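Local coordinates for Tni2 (Pseudomonas fluorescens, PDB 6B12), which binds Tne2, an NADase effector of the type VI secretion system, and probably neutralises it as its immunity protein, at residues F5-D11 against C32-R38; V59-H64 against D140-G144. All blocks are in the same frame, centred on the assembly; numbering follows the deposited sequence.

Contact 1 (F5-D11 against C32-R38)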
loop_
_atom_site.group_PDB
_atom_site.type_symbol
_atom_site.label_atom_id
_atom_site.label_comp_id
_atom_site.label_asym_id
_atom_site.label_seq_id
_atom_site.Cartn_x
_atom_site.Cartn_y
_atom_site.Cartn_z
ATOM N N PHE C 5 8.136 19.659 3.487
ATOM C CA PHE C 5 6.974 18.790 3.692
ATOM C C PHE C 5 7.247 17.817 4.834
ATOM O O PHE C 5 8.174 17.000 4.759
ATOM C CB PHE C 5 6.688 18.040 2.404
ATOM C CG PHE C 5 5.707 16.912 2.555
ATOM C CD1 PHE C 5 4.374 17.178 2.761
ATOM C CD2 PHE C 5 6.120 15.600 2.404
ATOM C CE1 PHE C 5 3.439 16.126 2.874
ATOM C CE2 PHE C 5 5.208 14.539 2.514
ATOM C CZ PHE C 5 3.867 14.816 2.739
ATOM N N GLU C 6 6.446 17.906 5.887
ATOM C CA GLU C 6 6.660 17.127 7.102
ATOM C C GLU C 6 5.361 16.443 7.483
ATOM O O GLU C 6 4.281 17.022 7.351
ATOM C CB GLU C 6 7.176 18.019 8.267
ATOM C CG GLU C 6 8.604 18.414 8.015
ATOM C CD GLU C 6 9.252 19.271 9.121
ATOM O OE1 GLU C 6 8.541 19.963 9.870
ATOM O OE2 GLU C 6 10.487 19.252 9.192
ATOM N N ARG C 7 5.472 15.199 7.932
ATOM C CA ARG C 7 4.326 14.440 8.408
ATOM C C ARG C 7 4.518 14.197 9.896
ATOM O O ARG C 7 5.587 13.758 10.315
ATOM C CB ARG C 7 4.210 13.124 7.649
ATOM C CG ARG C 7 3.644 13.304 6.256
ATOM C CD ARG C 7 4.033 12.126 5.404
ATOM N NE ARG C 7 5.450 12.185 5.059
ATOM C CZ ARG C 7 6.210 11.127 4.789
ATOM N NH1 ARG C 7 5.703 9.907 4.843
ATOM N NH2 ARG C 7 7.490 11.287 4.443
ATOM N N ILE C 8 3.506 14.505 10.692
ATOM C CA ILE C 8 3.639 14.471 12.142
ATOM C C ILE C 8 2.805 13.299 12.647
ATOM O O ILE C 8 1.594 13.236 12.412
ATOM C CB ILE C 8 3.221 15.793 12.803
ATOM C CG1 ILE C 8 4.115 16.969 12.316
ATOM C CG2 ILE C 8 3.431 15.711 14.302
ATOM C CD1 ILE C 8 3.526 17.698 11.147
ATOM N N ARG C 9 3.464 12.351 13.284
ATOM C CA ARG C 9 2.772 11.187 13.839
ATOM C C ARG C 9 1.958 11.568 15.077
ATOM O O ARG C 9 2.197 12.587 15.724
ATOM C CB ARG C 9 3.789 10.108 14.206
ATOM C CG ARG C 9 4.483 9.497 12.998
ATOM C CD ARG C 9 5.848 8.875 13.362
ATOM N NE ARG C 9 5.880 8.115 14.615
ATOM C CZ ARG C 9 6.070 6.794 14.697
ATOM N NH1 ARG C 9 6.203 6.062 13.596
ATOM N NH2 ARG C 9 6.120 6.191 15.885
ATOM N N GLU C 10 0.977 10.716 15.413
ATOM C CA GLU C 10 0.201 10.964 16.622
ATOM C C GLU C 10 1.102 11.079 17.850
ATOM O O GLU C 10 0.750 11.771 18.816
ATOM C CB GLU C 10 -0.823 9.845 16.824
ATOM C CG GLU C 10 -1.746 10.046 18.025
ATOM C CD GLU C 10 -2.662 8.842 18.237
ATOM O OE1 GLU C 10 -3.861 8.939 17.904
ATOM O OE2 GLU C 10 -2.159 7.798 18.704
ATOM N N ASP C 11 2.257 10.401 17.855
ATOM C CA ASP C 11 3.147 10.497 19.002
ATOM C C ASP C 11 4.111 11.677 18.919
ATOM O O ASP C 11 4.966 11.814 19.798
ATOM C CB ASP C 11 3.948 9.191 19.209
ATOM C CG ASP C 11 4.879 8.848 18.042
ATOM O OD1 ASP C 11 5.025 9.643 17.080
ATOM O OD2 ASP C 11 5.469 7.740 18.086
ATOM N N CYS C 32 2.898 4.141 13.462
ATOM C CA CYS C 32 2.016 5.081 14.143
ATOM C C CYS C 32 1.252 5.870 13.095
ATOM O O CYS C 32 1.826 6.237 12.065
ATOM C CB CYS C 32 2.823 6.022 15.048
ATOM S SG CYS C 32 1.857 7.061 16.153
ATOM N N ARG C 33 -0.021 6.169 13.363
ATOM C CA ARG C 33 -0.765 7.024 12.441
ATOM C C ARG C 33 -0.134 8.406 12.335
ATOM O O ARG C 33 0.437 8.942 13.291
ATOM C CB ARG C 33 -2.244 7.159 12.857
ATOM C CG ARG C 33 -2.563 8.039 14.080
ATOM C CD ARG C 33 -3.499 7.319 15.112
ATOM N NE ARG C 33 -4.786 6.889 14.561
ATOM C CZ ARG C 33 -5.988 7.199 15.060
ATOM N NH1 ARG C 33 -7.083 6.758 14.462
ATOM N NH2 ARG C 33 -6.104 7.932 16.150
ATOM N N VAL C 34 -0.248 8.973 11.143
ATOM C CA VAL C 34 0.122 10.355 10.869
ATOM C C VAL C 34 -1.142 11.187 10.979
ATOM O O VAL C 34 -2.148 10.884 10.328
ATOM C CB VAL C 34 0.755 10.473 9.481
ATOM C CG1 VAL C 34 0.879 11.964 9.026
ATOM C CG2 VAL C 34 2.109 9.787 9.495
ATOM N N VAL C 35 -1.102 12.218 11.819
ATOM C CA VAL C 35 -2.265 13.062 12.032
ATOM C C VAL C 35 -2.132 14.426 11.379
ATOM O O VAL C 35 -3.120 15.171 11.354
ATOM C CB VAL C 35 -2.572 13.224 13.536
ATOM C CG1 VAL C 35 -2.922 11.842 14.146
ATOM C CG2 VAL C 35 -1.389 13.862 14.283
ATOM N N GLU C 36 -0.952 14.793 10.880
ATOM C CA GLU C 36 -0.810 16.097 10.243
ATOM C C GLU C 36 0.226 16.019 9.133
ATOM O O GLU C 36 1.261 15.360 9.293
ATOM C CB GLU C 36 -0.403 17.187 11.241
ATOM C CG GLU C 36 -0.055 18.505 10.517
ATOM C CD GLU C 36 0.127 19.663 11.436
ATOM O OE1 GLU C 36 -0.158 19.506 12.633
ATOM O OE2 GLU C 36 0.572 20.730 10.944
ATOM N N ALA C 37 -0.076 16.668 8.001
ATOM C CA ALA C 37 0.900 16.947 6.958
ATOM C C ALA C 37 1.031 18.457 6.854
ATOM O O ALA C 37 0.017 19.160 6.816
ATOM C CB ALA C 37 0.478 16.356 5.616
ATOM N N ARG C 38 2.263 18.954 6.864
ATOM C CA ARG C 38 2.522 20.382 6.872
ATOM C C ARG C 38 3.569 20.687 5.813
ATOM O O ARG C 38 4.458 19.867 5.557
ATOM C CB ARG C 38 2.997 20.794 8.288
ATOM C CG ARG C 38 3.611 22.135 8.478
ATOM C CD ARG C 38 4.021 22.271 9.964
ATOM N NE ARG C 38 5.186 21.454 10.329
ATOM C CZ ARG C 38 5.429 20.980 11.550
ATOM N NH1 ARG C 38 4.579 21.207 12.550
ATOM N NH2 ARG C 38 6.522 20.258 11.774
HETATM O O HOH W 1 7.288 22.140 7.752
HETATM O O HOH W 2 4.589 6.825 11.191
#
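Phe5 opens the pairing: its CE1 rests 4.0 Å from Ala37 CB, on the face that packs against strand 54-58. Glu6 pairs with Arg38 twice over. Their backbones exchange hydrogen bonds (Glu6 N to Arg38 O and Arg38 N to Glu6 O, both 2.8 Å), and Glu6 OE1 forms a salt bridge with Arg38 NH2 at 2.8 Å. Arg7 sits opposite Ala37 in a non-hydrogen-bonded pair; its guanidinium leads away and hydrogen-bonds Gln49 of the Tne2 chain through NH1. At Ile8 the antiparallel register slips by one residue. Ile8 N donates to Glu36 O at 2.8 Å, but Ile8 O receives Val35 N at 2.9 Å and, weakly, Glu36 N at 3.4 Å: a classic beta bulge, with Val35 and Glu36 both facing Ile8. Ile8 CD1 also lies over the Arg38 guanidinium, 3.8 Å from its CZ. Beyond the bulge, Arg9 lays its guanidinium over Cys32, CZ to CB 3.4 Å, held by Asp11 and the carbonyl of Ser30; a water links Arg9 NH1 to Cys32 O. Glu10 N then donates a hydrogen bond to Arg33 O at 2.8 Å, while Glu10 OE1 reaches Arg33 NH2 in a 3.0 Å salt bridge.

Contact 2 (V59-H64 against D140-G144)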
loop_
_atom_site.group_PDB
_atom_site.type_symbol
_atom_site.label_atom_id
_atom_site.label_comp_id
_atom_site.label_asym_id
_atom_site.label_seq_id
_atom_site.Cartn_x
_atom_site.Cartn_y
_atom_site.Cartn_z
ATOM N N VAL C 59 3.069 15.146 -4.773
ATOM C CA VAL C 59 3.103 14.701 -6.171
ATOM C C VAL C 59 4.404 15.193 -6.793
ATOM O O VAL C 59 4.895 16.271 -6.409
ATOM C CB VAL C 59 1.870 15.245 -6.912
ATOM C CG1 VAL C 59 1.838 14.822 -8.387
ATOM C CG2 VAL C 59 0.572 14.794 -6.170
ATOM N N PRO C 60 5.053 14.445 -7.695
ATOM C CA PRO C 60 6.391 14.870 -8.142
ATOM C C PRO C 60 6.421 16.207 -8.872
ATOM O O PRO C 60 7.518 16.773 -9.000
ATOM C CB PRO C 60 6.848 13.710 -9.037
ATOM C CG PRO C 60 6.121 12.515 -8.427
ATOM C CD PRO C 60 4.758 13.072 -8.120
ATOM N N ASP C 61 5.273 16.779 -9.249
ATOM C CA ASP C 61 5.273 18.129 -9.802
ATOM C C ASP C 61 5.515 19.203 -8.738
ATOM O O ASP C 61 5.647 20.374 -9.096
ATOM C CB ASP C 61 3.965 18.400 -10.583
ATOM C CG ASP C 61 2.708 18.387 -9.709
ATOM O OD1 ASP C 61 2.799 18.425 -8.471
ATOM O OD2 ASP C 61 1.607 18.328 -10.291
ATOM N N ARG C 62 5.593 18.805 -7.463
ATOM C CA ARG C 62 5.848 19.698 -6.325
ATOM C C ARG C 62 4.837 20.829 -6.236
ATOM O O ARG C 62 5.130 21.895 -5.681
ATOM C CB ARG C 62 7.267 20.272 -6.344
ATOM C CG ARG C 62 8.358 19.250 -6.515
ATOM C CD ARG C 62 8.388 18.264 -5.407
ATOM N NE ARG C 62 8.641 18.891 -4.105
ATOM C CZ ARG C 62 8.760 18.197 -2.978
ATOM N NH1 ARG C 62 8.667 16.871 -3.017
ATOM N NH2 ARG C 62 8.961 18.822 -1.816
ATOM N N GLN C 63 3.618 20.612 -6.736
ATOM C CA GLN C 63 2.606 21.653 -6.594
ATOM C C GLN C 63 1.236 21.060 -6.316
ATOM O O GLN C 63 0.230 21.787 -6.356
ATOM C CB GLN C 63 2.590 22.562 -7.839
ATOM C CG GLN C 63 2.402 21.857 -9.195
ATOM C CD GLN C 63 2.942 22.742 -10.307
ATOM O OE1 GLN C 63 2.276 23.686 -10.743
ATOM N NE2 GLN C 63 4.158 22.466 -10.737
ATOM N N HIS C 64 1.183 19.767 -6.034
ATOM C CA HIS C 64 0.002 19.120 -5.495
ATOM C C HIS C 64 0.430 18.150 -4.418
ATOM O O HIS C 64 1.547 17.616 -4.430
ATOM C CB HIS C 64 -0.767 18.366 -6.593
ATOM C CG HIS C 64 -1.247 19.248 -7.691
ATOM N ND1 HIS C 64 -0.540 19.439 -8.860
ATOM C CD2 HIS C 64 -2.372 19.992 -7.799
ATOM C CE1 HIS C 64 -1.220 20.250 -9.648
ATOM N NE2 HIS C 64 -2.326 20.613 -9.026
ATOM N N ASP C 140 -3.672 12.016 -12.713
ATOM C CA ASP C 140 -3.007 13.261 -13.113
ATOM C C ASP C 140 -3.416 14.345 -12.127
ATOM O O ASP C 140 -4.544 14.852 -12.178
ATOM C CB ASP C 140 -3.411 13.634 -14.536
ATOM C CG ASP C 140 -2.720 14.895 -15.046
ATOM O OD1 ASP C 140 -1.915 15.502 -14.306
ATOM O OD2 ASP C 140 -3.006 15.237 -16.211
ATOM N N ALA C 141 -2.507 14.713 -11.227
ATOM C CA ALA C 141 -2.846 15.746 -10.251
ATOM C C ALA C 141 -3.085 17.104 -10.888
ATOM O O ALA C 141 -3.699 17.960 -10.246
ATOM C CB ALA C 141 -1.740 15.907 -9.187
ATOM N N SER C 142 -2.549 17.358 -12.089
ATOM C CA SER C 142 -2.751 18.666 -12.690
ATOM C C SER C 142 -4.184 18.857 -13.176
ATOM O O SER C 142 -4.608 19.997 -13.393
ATOM C CB SER C 142 -1.750 18.887 -13.839
ATOM O OG SER C 142 -2.061 18.053 -14.939
ATOM N N THR C 143 -4.953 17.774 -13.328
ATOM C CA THR C 143 -6.341 17.872 -13.733
ATOM C C THR C 143 -7.280 17.266 -12.726
ATOM O O THR C 143 -8.486 17.535 -12.791
ATOM C CB THR C 143 -6.567 17.167 -15.070
ATOM O OG1 THR C 143 -6.269 15.776 -14.919
ATOM C CG2 THR C 143 -5.655 17.785 -16.130
ATOM N N GLY C 144 -6.766 16.460 -11.804
ATOM C CA GLY C 144 -7.619 15.786 -10.858
ATOM C C GLY C 144 -8.317 14.578 -11.427
ATOM O O GLY C 144 -9.245 14.065 -10.786
#
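Two hairpin connections meet here, with no backbone hydrogen bond between them; the nearest CA atoms, those of His64 and Ala141, are 6.5 Å apart. Val59 to Arg62 forms a type I beta turn, with Arg62 N 2.8 Å from Val59 O, and the loop is closed by Val59 N donating to His64 O at 2.9 Å. In the partner loop, Gly144 N donates to Asp140 O at 2.8 Å, and Gly144 has the positive phi that favours glycine. Each loop also contains an Asx turn: Asp61 OD1 accepts from Gln63 N at 2.9 Å, and Asp140 OD1 from Ser142 N at 3.0 Å.

Ala141 is the focus of the contact. Its CB packs 3.8 Å from Val59 CG1 and 3.7 Å from His64 CG. The imidazole is steadied by His64 ND1 donating to Asp61 OD2 at 2.8 Å. Ala141 O lies over one face of that ring, 3.2 Å from His64 NE2, where the angle is too poor for a hydrogen bond. Ser142 CA approaches His64 CE1 at 3.8 Å.

Phe122 of strand 121-128 touches both Val59 and Ala141, and Val82 of strand 78-84 touches both His64 and Ala141. The contact thus joins the 54-58/64-70 connection of one antiparallel sheet to the 134-140/145-152 connection of another.

Overall arrangement
The contacts come in series along the chain: 5-11 with 32-38 is complete before 59-64 begins. Their centres lie 21 Å apart and their nearest atoms about 5 Å, without touching. Contact 1 belongs to the N-terminal antiparallel sheet, whereas contact 2 joins loops of the two later sheets. Strand 54-58 connects them: it packs against Phe5, Val34 and Ala37 of contact 1, takes part in backbone hydrogen bonding between Leu54 and Val34, and leads directly into the 59-64 turn. Tne2 reaches contact 1 through residues that include Arg7, Arg9, Cys32 and Val34 but does not touch contact 2, so the first lies at the toxin interface and the second joins sheets away from it.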